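PDB 3L84: transketolase from Campylobacter jejuni, which belongs to the transketolase family of thiamine diphosphate-dependent enzymes and forms a dimer of three-domain subunits. Local coordinates for residues 409-415 with 435-441; 479-483 with 494-498; 20-26 with 88-93. Where two conformers were deposited one is given. Residues are numbered along the deposited sequence.

Contact 1: residues 409-415 with 435-441; sequences PFSATFF and HFFIFTH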
loop_
_atom_site.group_PDB
_atom_site.type_symbol
_atom_site.label_atom_id
_atom_site.label_comp_id
_atom_site.label_asym_id
_atom_site.label_seq_id
_atom_site.Cartn_x
_atom_site.Cartn_y
_atom_site.Cartn_z
ATOM N N PRO A 409 7.351 -17.828 8.589
ATOM C CA PRO A 409 8.082 -16.701 8.021
ATOM C C PRO A 409 7.857 -15.392 8.754
ATOM O O PRO A 409 6.799 -15.151 9.346
ATOM C CB PRO A 409 7.507 -16.596 6.624
ATOM C CG PRO A 409 6.064 -16.931 6.845
ATOM C CD PRO A 409 6.083 -18.037 7.880
ATOM N N PHE A 410 8.857 -14.516 8.660
ATOM C CA PHE A 410 8.696 -13.124 9.087
ATOM C C PHE A 410 9.110 -12.165 7.997
ATOM O O PHE A 410 10.019 -12.409 7.219
ATOM C CB PHE A 410 9.452 -12.800 10.420
ATOM C CG PHE A 410 10.955 -12.785 10.317
ATOM C CD1 PHE A 410 11.634 -11.632 9.898
ATOM C CD2 PHE A 410 11.682 -13.922 10.591
ATOM C CE1 PHE A 410 13.027 -11.639 9.803
ATOM C CE2 PHE A 410 13.069 -13.924 10.496
ATOM C CZ PHE A 410 13.728 -12.778 10.104
ATOM N N SER A 411 8.356 -11.055 7.918
ATOM C CA SER A 411 8.569 -9.923 7.004
ATOM C C SER A 411 8.926 -8.709 7.817
ATOM O O SER A 411 8.227 -8.424 8.794
ATOM C CB SER A 411 7.277 -9.594 6.232
ATOM O OG SER A 411 6.847 -10.703 5.448
ATOM N N ALA A 412 9.961 -7.958 7.442
ATOM C CA ALA A 412 10.418 -6.813 8.217
ATOM C C ALA A 412 10.593 -5.579 7.381
ATOM O O ALA A 412 11.136 -5.626 6.271
ATOM C CB ALA A 412 11.722 -7.152 8.978
ATOM N N THR A 413 10.197 -4.445 7.951
ATOM C CA THR A 413 10.490 -3.125 7.402
ATOM C C THR A 413 10.258 -2.080 8.493
ATOM O O THR A 413 9.905 -2.419 9.647
ATOM C CB THR A 413 9.640 -2.828 6.125
ATOM O OG1 THR A 413 10.037 -1.568 5.563
ATOM C CG2 THR A 413 8.124 -2.820 6.399
ATOM N N PHE A 414 10.483 -0.828 8.173
ATOM C CA PHE A 414 10.083 0.233 9.088
ATOM C C PHE A 414 8.574 0.287 9.169
ATOM O O PHE A 414 7.845 0.063 8.172
ATOM C CB PHE A 414 10.532 1.609 8.566
ATOM C CG PHE A 414 12.034 1.867 8.568
ATOM C CD1 PHE A 414 12.880 1.304 9.494
ATOM C CD2 PHE A 414 12.588 2.747 7.622
ATOM C CE1 PHE A 414 14.247 1.576 9.484
ATOM C CE2 PHE A 414 13.957 3.015 7.640
ATOM C CZ PHE A 414 14.760 2.449 8.570
ATOM N N PHE A 415 8.052 0.671 10.332
ATOM C CA PHE A 415 6.604 0.732 10.512
ATOM C C PHE A 415 5.955 1.690 9.516
ATOM O O PHE A 415 4.843 1.435 9.053
ATOM C CB PHE A 415 6.302 1.139 11.967
ATOM C CG PHE A 415 4.867 0.954 12.429
ATOM C CD1 PHE A 415 4.055 -0.062 11.938
ATOM C CD2 PHE A 415 4.368 1.771 13.435
ATOM C CE1 PHE A 415 2.768 -0.248 12.447
ATOM C CE2 PHE A 415 3.099 1.571 13.943
ATOM C CZ PHE A 415 2.321 0.591 13.437
ATOM N N HIS A 435 2.140 -15.783 10.087
ATOM C CA HIS A 435 3.099 -14.939 9.364
ATOM C C HIS A 435 3.312 -13.743 10.279
ATOM O O HIS A 435 2.345 -13.141 10.775
ATOM C CB HIS A 435 2.483 -14.513 8.025
ATOM C CG HIS A 435 3.290 -13.555 7.192
ATOM N ND1 HIS A 435 2.858 -13.161 5.940
ATOM C CD2 HIS A 435 4.459 -12.901 7.397
ATOM C CE1 HIS A 435 3.722 -12.291 5.428
ATOM N NE2 HIS A 435 4.710 -12.114 6.301
ATOM N N PHE A 436 4.571 -13.472 10.614
ATOM C CA PHE A 436 4.906 -12.445 11.609
ATOM C C PHE A 436 5.481 -11.219 10.931
ATOM O O PHE A 436 6.332 -11.320 10.057
ATOM C CB PHE A 436 5.901 -13.044 12.622
ATOM C CG PHE A 436 5.453 -14.381 13.144
ATOM C CD1 PHE A 436 4.389 -14.474 13.994
ATOM C CD2 PHE A 436 6.036 -15.544 12.710
ATOM C CE1 PHE A 436 3.932 -15.677 14.419
ATOM C CE2 PHE A 436 5.567 -16.778 13.156
ATOM C CZ PHE A 436 4.504 -16.842 13.968
ATOM N N PHE A 437 5.005 -10.057 11.326
ATOM C CA PHE A 437 5.385 -8.782 10.731
ATOM C C PHE A 437 6.195 -7.990 11.728
ATOM O O PHE A 437 5.739 -7.766 12.856
ATOM C CB PHE A 437 4.120 -8.000 10.271
ATOM C CG PHE A 437 3.372 -8.662 9.129
ATOM C CD1 PHE A 437 3.571 -8.228 7.830
ATOM C CD2 PHE A 437 2.529 -9.725 9.351
ATOM C CE1 PHE A 437 2.909 -8.862 6.775
ATOM C CE2 PHE A 437 1.891 -10.350 8.290
ATOM C CZ PHE A 437 2.096 -9.912 7.035
ATOM N N ILE A 438 7.375 -7.563 11.328
ATOM C CA ILE A 438 8.349 -6.926 12.223
ATOM C C ILE A 438 8.464 -5.487 11.741
ATOM O O ILE A 438 8.957 -5.241 10.636
ATOM C CB ILE A 438 9.723 -7.639 12.160
ATOM C CG1 ILE A 438 9.645 -9.160 12.352
ATOM C CG2 ILE A 438 10.710 -6.982 13.114
ATOM C CD1 ILE A 438 8.916 -9.616 13.506
ATOM N N PHE A 439 8.014 -4.542 12.563
ATOM C CA PHE A 439 7.963 -3.133 12.184
ATOM C C PHE A 439 8.758 -2.321 13.187
ATOM O O PHE A 439 8.254 -2.039 14.270
ATOM C CB PHE A 439 6.523 -2.641 12.144
ATOM C CG PHE A 439 5.615 -3.320 11.137
ATOM C CD1 PHE A 439 6.019 -3.596 9.849
ATOM C CD2 PHE A 439 4.321 -3.621 11.479
ATOM C CE1 PHE A 439 5.135 -4.170 8.938
ATOM C CE2 PHE A 439 3.442 -4.194 10.577
ATOM C CZ PHE A 439 3.849 -4.477 9.325
ATOM N N THR A 440 9.943 -1.865 12.814
ATOM C CA THR A 440 10.759 -1.072 13.703
ATOM C C THR A 440 10.574 0.404 13.398
ATOM O O THR A 440 9.821 0.795 12.482
ATOM C CB THR A 440 12.242 -1.462 13.654
ATOM O OG1 THR A 440 12.841 -0.988 12.440
ATOM C CG2 THR A 440 12.419 -2.973 13.767
ATOM N N HIS A 441 11.178 1.262 14.189
ATOM C CA HIS A 441 11.150 2.705 13.956
ATOM C C HIS A 441 9.719 3.193 14.075
ATOM O O HIS A 441 9.151 3.835 13.202
ATOM C CB HIS A 441 11.800 3.042 12.621
ATOM C CG HIS A 441 13.275 2.800 12.603
ATOM N ND1 HIS A 441 13.829 1.559 12.839
ATOM C CD2 HIS A 441 14.306 3.646 12.388
ATOM C CE1 HIS A 441 15.149 1.657 12.770
ATOM N NE2 HIS A 441 15.463 2.919 12.525
#
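Six backbone hydrogen bonds join segments 409-415 and 435-441 in parallel register. Phe436 N donates to Pro409 O (3.1 Å) and Ser411 N to Phe436 O (3.0 Å). Ile438 N then donates to Ser411 O at 2.8 Å. The ladder runs on through Thr413 N to Ile438 O (3.1 Å) and Thr440 N to Thr413 O (3.2 Å), and Phe415 N closes it on Thr440 O at 2.8 Å. A side-chain bond supplements it at the start: His435 NE2 donates to Ser411 OG (2.7 Å). That hydroxyl also bonds Asn398, and His435 ND1 bonds Asn399, so both are tied to helix 391-404.

Apolar packing covers both faces. On one, Ala412 CB meets Ile438 CB at 3.8 Å, and Phe410 CD1 lies 4.0 Å from Ile438 CG1. On the other, Thr413 CG2 lies 4.1 Å from Phe439 CD1. Phe415 CD1 touches Phe439 CB at 3.6 Å, but the two rings barely overlap. The Phe414 ring meets the His441 ring obliquely, with centroids 4.2 Å apart.

Strand 408-414, helix 418-431 and strand 436-440 form a beta-alpha-beta unit in the pyrimidine binding domain. Its two strands are joined by a regular parallel ladder between largely apolar faces, and the buried Ser411-His435 pair has its polar groups matched within the core.

Contact 2: residues 479-483 with 494-498; sequences NVKAW and AFVLS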
loop_
_atom_site.group_PDB
_atom_site.type_symbol
_atom_site.label_atom_id
_atom_site.label_comp_id
_atom_site.label_asym_id
_atom_site.label_seq_id
_atom_site.Cartn_x
_atom_site.Cartn_y
_atom_site.Cartn_z
ATOM N N ASN A 479 8.389 -8.098 25.065
ATOM C CA ASN A 479 8.652 -8.569 23.712
ATOM C C ASN A 479 8.671 -10.101 23.623
ATOM O O ASN A 479 8.145 -10.698 22.684
ATOM C CB ASN A 479 9.960 -7.927 23.214
ATOM C CG ASN A 479 10.239 -8.044 21.732
ATOM O OD1 ASN A 479 9.472 -8.662 20.897
ATOM N ND2 ASN A 479 11.289 -7.417 21.348
ATOM N N VAL A 480 9.276 -10.748 24.635
ATOM C CA VAL A 480 9.304 -12.202 24.738
ATOM C C VAL A 480 7.882 -12.733 24.955
ATOM O O VAL A 480 7.466 -13.696 24.273
ATOM C CB VAL A 480 10.223 -12.674 25.895
ATOM C CG1 VAL A 480 9.918 -14.123 26.256
ATOM C CG2 VAL A 480 11.642 -12.434 25.503
ATOM N N LYS A 481 7.142 -12.171 25.915
ATOM C CA LYS A 481 5.795 -12.658 26.199
ATOM C C LYS A 481 4.895 -12.517 24.959
ATOM O O LYS A 481 4.052 -13.388 24.701
ATOM C CB LYS A 481 5.211 -11.931 27.414
ATOM C CG LYS A 481 5.904 -12.289 28.709
ATOM C CD LYS A 481 5.467 -11.364 29.834
ATOM C CE LYS A 481 6.066 -11.691 31.191
ATOM N NZ LYS A 481 5.703 -10.575 32.151
ATOM N N ALA A 482 5.113 -11.451 24.187
ATOM C CA ALA A 482 4.356 -11.234 22.961
ATOM C C ALA A 482 4.638 -12.356 21.965
ATOM O O ALA A 482 3.717 -12.865 21.341
ATOM C CB ALA A 482 4.718 -9.891 22.324
ATOM N N TRP A 483 5.905 -12.735 21.774
ATOM C CA TRP A 483 6.234 -13.855 20.892
ATOM C C TRP A 483 5.601 -15.160 21.364
ATOM O O TRP A 483 5.141 -15.962 20.547
ATOM C CB TRP A 483 7.744 -13.998 20.753
ATOM C CG TRP A 483 8.277 -13.191 19.603
ATOM C CD1 TRP A 483 8.945 -12.006 19.654
ATOM C CD2 TRP A 483 8.126 -13.523 18.211
ATOM N NE1 TRP A 483 9.258 -11.605 18.368
ATOM C CE2 TRP A 483 8.751 -12.502 17.473
ATOM C CE3 TRP A 483 7.502 -14.559 17.527
ATOM C CZ2 TRP A 483 8.812 -12.513 16.087
ATOM C CZ3 TRP A 483 7.548 -14.575 16.146
ATOM C CH2 TRP A 483 8.193 -13.557 15.428
ATOM N N ALA A 494 1.757 -8.549 14.378
ATOM C CA ALA A 494 2.729 -7.544 14.111
ATOM C C ALA A 494 3.440 -7.166 15.409
ATOM O O ALA A 494 2.823 -7.152 16.480
ATOM C CB ALA A 494 2.087 -6.292 13.517
ATOM N N PHE A 495 4.722 -6.846 15.304
ATOM C CA PHE A 495 5.562 -6.371 16.387
ATOM C C PHE A 495 6.001 -4.956 16.037
ATOM O O PHE A 495 6.692 -4.730 15.040
ATOM C CB PHE A 495 6.752 -7.310 16.560
ATOM C CG PHE A 495 6.351 -8.683 16.998
ATOM C CD1 PHE A 495 6.306 -9.028 18.342
ATOM C CD2 PHE A 495 5.947 -9.598 16.093
ATOM C CE1 PHE A 495 5.924 -10.328 18.718
ATOM C CE2 PHE A 495 5.556 -10.855 16.475
ATOM C CZ PHE A 495 5.539 -11.210 17.781
ATOM N N VAL A 496 5.591 -4.006 16.875
ATOM C CA VAL A 496 5.827 -2.582 16.666
ATOM C C VAL A 496 6.907 -2.151 17.666
ATOM O O VAL A 496 6.686 -2.201 18.887
ATOM C CB VAL A 496 4.530 -1.812 16.823
ATOM C CG1 VAL A 496 4.748 -0.266 16.770
ATOM C CG2 VAL A 496 3.471 -2.238 15.804
ATOM N N LEU A 497 8.078 -1.829 17.124
ATOM C CA LEU A 497 9.318 -1.821 17.875
ATOM C C LEU A 497 10.035 -0.469 17.752
ATOM O O LEU A 497 9.993 0.182 16.703
ATOM C CB LEU A 497 10.211 -2.946 17.356
ATOM C CG LEU A 497 9.564 -4.337 17.406
ATOM C CD1 LEU A 497 10.320 -5.288 16.498
ATOM C CD2 LEU A 497 9.413 -4.845 18.814
ATOM N N SER A 498 10.747 -0.070 18.812
ATOM C CA SER A 498 11.414 1.219 18.848
ATOM C C SER A 498 12.791 1.221 18.242
ATOM O O SER A 498 13.513 0.200 18.303
ATOM C CB SER A 498 11.511 1.729 20.286
ATOM O OG SER A 498 12.468 0.986 21.037
#
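The aromatic interaction dominates. The five-membered ring of Trp483 and the ring of Phe495 form an offset stack, with centroids 4.0 Å apart and planes 13° from parallel. Trp483 CE2 and Phe495 CZ approach to 3.5 Å, and each lies over a face of the other ring. The CA-to-CB bond of Phe495 points toward the helix, while that of Trp483 points sideways. The indole therefore reaches the phenyl ring through the outer part of its side chain.

Aliphatic contacts are few. Ala482 points its CB toward the strand and places it 3.8 Å from Phe495 CE1. The methyl group packs directly against the phenyl ring.

The polar side chain of Asn479 adds only van der Waals contacts. Asn479 OD1 is 4.1 Å from Phe495 CD1, and Asn479 ND2 is 4.1 Å from Leu497 CD2. The amide has its polar partners on helix 340-354: ND2 bonds Ser343 and OD1 bonds Asn344.

The contact belongs to a beta-alpha-beta unit of strand 469-471, helix 476-488 and strand 493-496. The helix segment runs nearly antiparallel to the strand segment, at 171°, with their axes 10.4 Å apart. That is the layering of an alpha/beta fold, with the helix packed on a face of the parallel sheet. In that sheet, strand 493-496 lies between strands 436-440 and 469-471. Trp483 also packs on Ile347 and Leu351 of helix 340-354 and meets the Phe436 ring, while Ala482 touches Phe471.

Contact 3: residues 20-26 with 88-93; sequences MVQKANS and LKNFRQ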
loop_
_atom_site.group_PDB
_atom_site.type_symbol
_atom_site.label_atom_id
_atom_site.label_comp_id
_atom_site.label_asym_id
_atom_site.label_seq_id
_atom_site.Cartn_x
_atom_site.Cartn_y
_atom_site.Cartn_z
HETATM N N MSE A 20 -23.060 -21.400 -13.164
HETATM C CA MSE A 20 -22.859 -20.923 -11.787
HETATM C C MSE A 20 -23.065 -19.438 -11.630
HETATM O O MSE A 20 -23.715 -18.980 -10.765
HETATM C CB MSE A 20 -21.442 -21.250 -11.292
HETATM C CG MSE A 20 -21.228 -22.665 -11.072
HETATM SE SE MSE A 20 -19.327 -23.135 -10.900
HETATM C CE MSE A 20 -19.160 -21.992 -9.554
ATOM N N VAL A 21 -22.471 -18.700 -12.534
ATOM C CA VAL A 21 -22.601 -17.258 -12.544
ATOM C C VAL A 21 -24.046 -16.847 -12.822
ATOM O O VAL A 21 -24.598 -15.947 -12.196
ATOM C CB VAL A 21 -21.653 -16.650 -13.606
ATOM C CG1 VAL A 21 -21.937 -15.146 -13.837
ATOM C CG2 VAL A 21 -20.213 -16.860 -13.156
ATOM N N GLN A 22 -24.700 -17.538 -13.751
ATOM C CA GLN A 22 -26.050 -17.177 -14.130
ATOM C C GLN A 22 -27.027 -17.424 -12.973
ATOM O O GLN A 22 -27.870 -16.572 -12.684
ATOM C CB GLN A 22 -26.475 -17.942 -15.373
ATOM C CG GLN A 22 -27.668 -17.379 -16.084
ATOM C CD GLN A 22 -27.396 -16.001 -16.627
ATOM O OE1 GLN A 22 -26.323 -15.747 -17.179
ATOM N NE2 GLN A 22 -28.369 -15.086 -16.478
ATOM N N LYS A 23 -26.863 -18.543 -12.268
ATOM C CA LYS A 23 -27.734 -18.870 -11.140
ATOM C C LYS A 23 -27.548 -17.854 -10.024
ATOM O O LYS A 23 -28.522 -17.446 -9.375
ATOM C CB LYS A 23 -27.488 -20.304 -10.661
ATOM C CG LYS A 23 -28.459 -20.759 -9.554
ATOM C CD LYS A 23 -28.276 -22.265 -9.290
ATOM C CE LYS A 23 -29.265 -22.788 -8.245
ATOM N NZ LYS A 23 -29.108 -22.181 -6.881
ATOM N N ALA A 24 -26.299 -17.442 -9.780
ATOM C CA ALA A 24 -26.029 -16.416 -8.771
ATOM C C ALA A 24 -26.484 -15.024 -9.220
ATOM O O ALA A 24 -26.581 -14.107 -8.396
ATOM C CB ALA A 24 -24.523 -16.376 -8.446
ATOM N N ASN A 25 -26.713 -14.843 -10.525
ATOM C CA ASN A 25 -26.876 -13.501 -11.089
ATOM C C ASN A 25 -25.752 -12.548 -10.681
ATOM O O ASN A 25 -25.983 -11.365 -10.406
ATOM C CB ASN A 25 -28.250 -12.900 -10.757
ATOM C CG ASN A 25 -28.628 -11.764 -11.706
ATOM O OD1 ASN A 25 -28.133 -11.681 -12.833
ATOM N ND2 ASN A 25 -29.491 -10.877 -11.238
ATOM N N SER A 26 -24.539 -13.073 -10.615
ATOM C CA SER A 26 -23.398 -12.322 -10.106
ATOM C C SER A 26 -22.138 -13.099 -10.440
ATOM O O SER A 26 -22.146 -14.319 -10.360
ATOM C CB SER A 26 -23.484 -12.188 -8.579
ATOM O OG SER A 26 -22.329 -11.487 -8.096
ATOM N N LEU A 88 -21.524 -25.835 -6.028
ATOM C CA LEU A 88 -21.457 -25.000 -7.236
ATOM C C LEU A 88 -22.757 -24.216 -7.448
ATOM O O LEU A 88 -22.723 -23.067 -7.860
ATOM C CB LEU A 88 -21.125 -25.837 -8.482
ATOM C CG LEU A 88 -19.866 -26.724 -8.451
ATOM C CD1 LEU A 88 -19.627 -27.339 -9.833
ATOM C CD2 LEU A 88 -18.648 -25.910 -8.008
ATOM N N LYS A 89 -23.886 -24.842 -7.132
ATOM C CA LYS A 89 -25.183 -24.188 -7.205
ATOM C C LYS A 89 -25.414 -23.115 -6.149
ATOM O O LYS A 89 -26.422 -22.446 -6.174
ATOM C CB LYS A 89 -26.293 -25.251 -7.125
ATOM C CG LYS A 89 -26.374 -26.086 -8.374
ATOM C CD LYS A 89 -27.354 -27.258 -8.254
ATOM C CE LYS A 89 -27.290 -28.145 -9.518
ATOM N NZ LYS A 89 -28.206 -29.325 -9.475
ATOM N N ASN A 90 -24.491 -22.992 -5.205
ATOM C CA ASN A 90 -24.518 -22.011 -4.127
ATOM C C ASN A 90 -23.440 -20.931 -4.328
ATOM O O ASN A 90 -23.110 -20.196 -3.383
ATOM C CB ASN A 90 -24.292 -22.713 -2.781
ATOM C CG ASN A 90 -25.426 -23.637 -2.416
ATOM O OD1 ASN A 90 -26.546 -23.485 -2.923
ATOM N ND2 ASN A 90 -25.151 -24.599 -1.561
ATOM N N PHE A 91 -22.876 -20.832 -5.529
ATOM C CA PHE A 91 -21.882 -19.838 -5.821
ATOM C C PHE A 91 -22.336 -18.442 -5.385
ATOM O O PHE A 91 -23.445 -18.011 -5.657
ATOM C CB PHE A 91 -21.615 -19.878 -7.326
ATOM C CG PHE A 91 -20.567 -18.918 -7.843
ATOM C CD1 PHE A 91 -19.237 -18.989 -7.417
ATOM C CD2 PHE A 91 -20.875 -17.971 -8.815
ATOM C CE1 PHE A 91 -18.265 -18.170 -7.975
ATOM C CE2 PHE A 91 -19.906 -17.163 -9.370
ATOM C CZ PHE A 91 -18.606 -17.268 -8.953
ATOM N N ARG A 92 -21.452 -17.781 -4.683
ATOM C CA ARG A 92 -21.634 -16.390 -4.261
ATOM C C ARG A 92 -22.768 -16.161 -3.258
ATOM O O ARG A 92 -23.141 -15.029 -2.997
ATOM C CB ARG A 92 -21.728 -15.429 -5.453
ATOM C CG ARG A 92 -20.376 -15.139 -6.102
ATOM C CD ARG A 92 -20.472 -14.371 -7.462
ATOM N NE ARG A 92 -19.134 -13.917 -7.753
ATOM C CZ ARG A 92 -18.632 -12.705 -7.548
ATOM N NH1 ARG A 92 -19.406 -11.676 -7.297
ATOM N NH2 ARG A 92 -17.317 -12.523 -7.609
ATOM N N GLN A 93 -23.264 -17.217 -2.653
ATOM C CA GLN A 93 -24.346 -17.116 -1.665
ATOM C C GLN A 93 -23.794 -17.173 -0.238
ATOM O O GLN A 93 -22.803 -17.875 0.041
ATOM C CB GLN A 93 -25.385 -18.199 -1.863
ATOM C CG GLN A 93 -26.019 -18.193 -3.252
ATOM C CD GLN A 93 -26.346 -16.803 -3.737
ATOM O OE1 GLN A 93 -25.747 -16.294 -4.722
ATOM N NE2 GLN A 93 -27.205 -16.117 -3.012
HETATM O O HOH W 1 -24.645 -21.039 -8.777
#
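Phe91 lays its ring against the last turns of helix 3-24. The selenomethionine at position 20 covers part of the ring: Met20 CE is 3.7 Å from Phe91 CD1 and makes an off-centre CH-pi contact, 4.1 Å from the ring centroid. Val21 CG2 approaches Phe91 CE2 at 3.8 Å, and Ala24 CB lies 4.0 Å from Phe91 CD2. Met20 SE also touches Leu88 CB at 4.0 Å. These side chains form a small apolar cluster, which Met20 extends to Ala70 and Ser74 of helix 69-79.

Polar links flank the cluster. Lys23 NZ donates to the backbone carbonyl Lys89 O at 2.8 Å. Arg92 NH1 donates to Ser26 OG at 3.0 Å, and it also forms a salt bridge with Asp449 of the second subunit. Arg92 NH2 bonds the carbonyl of Gly100. A water lies between the two segments, 3.0 Å from Met20 O and 2.9 Å from Leu88 O, within hydrogen-bonding distance of both.

Two turns shape segment 88-93. A type I beta turn spans Leu88 to Phe91, and a type II turn spans Asn90 to Gln93. Together they bring Phe91 and Arg92 toward the helix. The helix ends in a Schellman motif, with Asn25 at positive phi and Ser26 N bonded to Val21 O at 3.3 Å. This is a capped helix C-terminus docked on a turn-rich loop, in the thiamine diphosphate binding domain, where it meets the second subunit.

Along the chain the order is contact 3, contact 1, contact 2. Contacts 1 and 2 are neighbours in the pyrimidine binding domain, with centres about 10 Å apart. They share a parallel sheet in which strands 436-440 and 493-496 are adjacent. Phe437 O lies 2.8 Å from Phe495 N, a probable hydrogen bond, and Phe436 CB packs 3.7 Å from Trp483 CH2. Contact 3 belongs to the thiamine diphosphate binding domain. Its centre is about 39 Å from that of contact 1 and 44 Å from that of contact 2. Two contacts thus lie in the core of one domain, while the third joins parts of another domain beside the second subunit.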